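Local atomic coordinates of nonsense-mediated mRNA decay protein 2 (Saccharomyces cerevisiae, PDB entry 4LUN), a protein that takes part in nonsense-mediated decay of mRNAs that carry premature stop codons and interacts through its C-terminus with the helicase NAM7/UPF1. Residues G39-L44 / L69-V74. Numbering follows the deposited sequence.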
ATOM      1  N   GLY A  39       8.591 -29.616   4.296  1.00 23.53           N
ATOM      2  CA  GLY A  39       7.254 -29.574   4.859  1.00 28.35           C
ATOM      3  C   GLY A  39       6.905 -28.155   5.279  1.00 30.43           C
ATOM      4  O   GLY A  39       5.743 -27.742   5.225  1.00 29.47           O
ATOM      5  N   PHE A  40       7.917 -27.401   5.692  1.00 28.25           N
ATOM      6  CA  PHE A  40       7.720 -25.993   6.033  1.00 28.62           C
ATOM      7  C   PHE A  40       7.390 -25.156   4.792  1.00 31.53           C
ATOM      8  O   PHE A  40       6.469 -24.335   4.818  1.00 30.18           O
ATOM      9  CB  PHE A  40       8.945 -25.431   6.758  1.00 28.32           C
ATOM     10  CG  PHE A  40       8.783 -23.997   7.202  1.00 33.25           C
ATOM     11  CD1 PHE A  40       7.998 -23.683   8.298  1.00 34.48           C
ATOM     12  CD2 PHE A  40       9.418 -22.970   6.524  1.00 32.02           C
ATOM     13  CE1 PHE A  40       7.844 -22.368   8.706  1.00 32.47           C
ATOM     14  CE2 PHE A  40       9.269 -21.652   6.935  1.00 32.47           C
ATOM     15  CZ  PHE A  40       8.478 -21.359   8.023  1.00 33.07           C
ATOM     16  N   ILE A  41       8.142 -25.362   3.710  1.00 30.01           N
ATOM     17  CA  ILE A  41       7.902 -24.649   2.454  1.00 28.97           C
ATOM     18  C   ILE A  41       6.496 -24.912   1.924  1.00 37.00           C
ATOM     19  O   ILE A  41       5.812 -23.992   1.462  1.00 33.32           O
ATOM     20  CB  ILE A  41       8.921 -25.042   1.365  1.00 32.90           C
ATOM     21  CG1 ILE A  41      10.338 -24.667   1.788  1.00 31.10           C
ATOM     22  CG2 ILE A  41       8.587 -24.361   0.040  1.00 33.65           C
ATOM     23  CD1 ILE A  41      10.518 -23.212   2.053  1.00 35.20           C
ATOM     24  N   LYS A  42       6.069 -26.170   1.989  1.00 32.59           N
ATOM     25  CA  LYS A  42       4.730 -26.543   1.549  1.00 35.67           C
ATOM     26  C   LYS A  42       3.653 -25.844   2.362  1.00 34.37           C
ATOM     27  O   LYS A  42       2.617 -25.451   1.829  1.00 34.67           O
ATOM     28  CB  LYS A  42       4.529 -28.060   1.626  1.00 36.94           C
ATOM     29  CG  LYS A  42       4.984 -28.799   0.387  1.00 36.60           C
ATOM     30  CD  LYS A  42       4.577 -30.263   0.446  1.00 47.10           C
ATOM     31  CE  LYS A  42       5.711 -31.133   0.957  1.00 44.95           C
ATOM     32  NZ  LYS A  42       5.259 -32.535   1.208  1.00 46.41           N
ATOM     33  N   LYS A  43       3.896 -25.694   3.657  1.00 33.14           N
ATOM     34  CA  LYS A  43       2.955 -24.993   4.519  1.00 37.98           C
ATOM     35  C   LYS A  43       2.884 -23.501   4.155  1.00 40.25           C
ATOM     36  O   LYS A  43       1.796 -22.916   4.103  1.00 36.54           O
ATOM     37  CB  LYS A  43       3.323 -25.191   5.990  1.00 41.22           C
ATOM     38  CG  LYS A  43       2.118 -25.276   6.915  1.00 48.70           C
ATOM     39  CD  LYS A  43       2.536 -25.584   8.343  1.00 49.29           C
ATOM     40  CE  LYS A  43       2.903 -27.048   8.513  1.00 52.16           C
ATOM     41  NZ  LYS A  43       3.889 -27.234   9.617  1.00 50.46           N
ATOM     42  N   LEU A  44       4.040 -22.898   3.881  1.00 32.82           N
ATOM     43  CA  LEU A  44       4.100 -21.493   3.458  1.00 35.23           C
ATOM     44  C   LEU A  44       3.308 -21.279   2.173  1.00 42.95           C
ATOM     45  O   LEU A  44       2.559 -20.305   2.041  1.00 38.30           O
ATOM     46  CB  LEU A  44       5.552 -21.054   3.226  1.00 33.82           C
ATOM     47  CG  LEU A  44       6.460 -20.754   4.419  1.00 38.83           C
ATOM     48  CD1 LEU A  44       7.849 -20.353   3.928  1.00 29.93           C
ATOM     49  CD2 LEU A  44       5.866 -19.665   5.301  1.00 34.79           C
ATOM     50  N   LEU A  69      16.837 -21.163   3.689  1.00 29.32           N
ATOM     51  CA  LEU A  69      16.523 -19.737   3.805  1.00 32.78           C
ATOM     52  C   LEU A  69      16.212 -19.040   2.476  1.00 31.62           C
ATOM     53  O   LEU A  69      15.187 -18.359   2.359  1.00 30.39           O
ATOM     54  CB  LEU A  69      17.653 -18.998   4.518  1.00 36.08           C
ATOM     55  CG  LEU A  69      17.405 -17.502   4.686  1.00 32.93           C
ATOM     56  CD1 LEU A  69      16.114 -17.286   5.464  1.00 33.87           C
ATOM     57  CD2 LEU A  69      18.572 -16.860   5.388  1.00 36.03           C
ATOM     58  N   SER A  70      17.095 -19.193   1.492  1.00 26.80           N
ATOM     59  CA  SER A  70      16.904 -18.542   0.190  1.00 30.77           C
ATOM     60  C   SER A  70      15.555 -18.906  -0.409  1.00 36.55           C
ATOM     61  O   SER A  70      14.816 -18.041  -0.882  1.00 30.98           O
ATOM     62  CB  SER A  70      18.011 -18.935  -0.787  1.00 36.93           C
ATOM     63  OG  SER A  70      19.290 -18.807  -0.198  1.00 50.77           O
ATOM     64  N   GLU A  71      15.242 -20.197  -0.389  1.00 34.66           N
ATOM     65  CA  GLU A  71      13.957 -20.679  -0.868  1.00 32.58           C
ATOM     66  C   GLU A  71      12.787 -20.127  -0.054  1.00 32.68           C
ATOM     67  O   GLU A  71      11.718 -19.844  -0.604  1.00 34.26           O
ATOM     68  CB  GLU A  71      13.924 -22.212  -0.871  1.00 38.39           C
ATOM     69  CG  GLU A  71      12.562 -22.789  -1.163  1.00 39.58           C
ATOM     70  CD  GLU A  71      12.627 -24.240  -1.568  1.00 44.68           C
ATOM     71  OE1 GLU A  71      13.707 -24.850  -1.413  1.00 46.93           O
ATOM     72  OE2 GLU A  71      11.600 -24.765  -2.049  1.00 49.09           O
ATOM     73  N   ILE A  72      12.991 -19.964   1.250  1.00 27.80           N
ATOM     74  CA  ILE A  72      11.952 -19.413   2.117  1.00 25.62           C
ATOM     75  C   ILE A  72      11.682 -17.956   1.741  1.00 26.02           C
ATOM     76  O   ILE A  72      10.529 -17.524   1.672  1.00 29.75           O
ATOM     77  CB  ILE A  72      12.357 -19.478   3.603  1.00 28.45           C
ATOM     78  CG1 ILE A  72      12.322 -20.920   4.109  1.00 29.90           C
ATOM     79  CG2 ILE A  72      11.424 -18.628   4.454  1.00 25.28           C
ATOM     80  CD1 ILE A  72      12.834 -21.077   5.528  1.00 32.92           C
ATOM     81  N   ILE A  73      12.754 -17.213   1.485  1.00 24.97           N
ATOM     82  CA  ILE A  73      12.650 -15.809   1.090  1.00 22.95           C
ATOM     83  C   ILE A  73      11.841 -15.637  -0.198  1.00 29.44           C
ATOM     84  O   ILE A  73      10.907 -14.831  -0.247  1.00 28.77           O
ATOM     85  CB  ILE A  73      14.048 -15.184   0.911  1.00 25.74           C
ATOM     86  CG1 ILE A  73      14.747 -15.077   2.266  1.00 24.98           C
ATOM     87  CG2 ILE A  73      13.952 -13.815   0.236  1.00 29.69           C
ATOM     88  CD1 ILE A  73      16.231 -14.865   2.165  1.00 31.83           C
ATOM     89  N   VAL A  74      12.191 -16.397  -1.233  1.00 29.28           N
ATOM     90  CA  VAL A  74      11.430 -16.374  -2.488  1.00 28.88           C
ATOM     91  C   VAL A  74       9.977 -16.803  -2.292  1.00 29.69           C
ATOM     92  O   VAL A  74       9.056 -16.150  -2.785  1.00 32.51           O
ATOM     93  CB  VAL A  74      12.078 -17.267  -3.559  1.00 35.52           C
ATOM     94  CG1 VAL A  74      11.194 -17.334  -4.804  1.00 38.82           C
ATOM     95  CG2 VAL A  74      13.459 -16.745  -3.912  1.00 33.93           C
TER
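Ile72 meets three side chains of segment 39-44 of helix 34-44, each through a different carbon. Its CG1 takes the closest touch, 3.6 Å from Ile41 CD1, the two side chains crossing obliquely. Its terminal CD1 approaches the Phe40 ring obliquely, 3.9 Å from CE2 and nearly as close to CD2, while its branch methyl CG2 lies 4.0 Å from Leu44 CD1. The extended Ile72 side chain carries CD1 out to the ring, and Phe40, with CG anti to its backbone N (chi1 -177°), brings the ring's end nearer to the partner helix than its CB direction would suggest. Ile41 is bent instead, at chi2 -59°, and its CD1 rests against both Ile72 and Glu71, 3.8 Å from Glu71 CG. Glu71 stretches along the partly exposed margin, laying its aliphatic part and carboxylate against Ile41, with OE2 3.7 Å from Ile41 CG2; no hydrogen bond joins the segments. Leu65 touches both Phe40 and Ile72, and Leu56 of helix 52-60 packs on Phe40 and Leu44, whereas Ile73, pointing away, packs on helix 106-116. With axes 10.5 Å apart and inclined by only 6°, the segments run parallel, in helices 34-44 and 69-81 with helix 52-60 between them in sequence, an all-helical layering consistent with the HEAT-like MIF4G domain of Upf2.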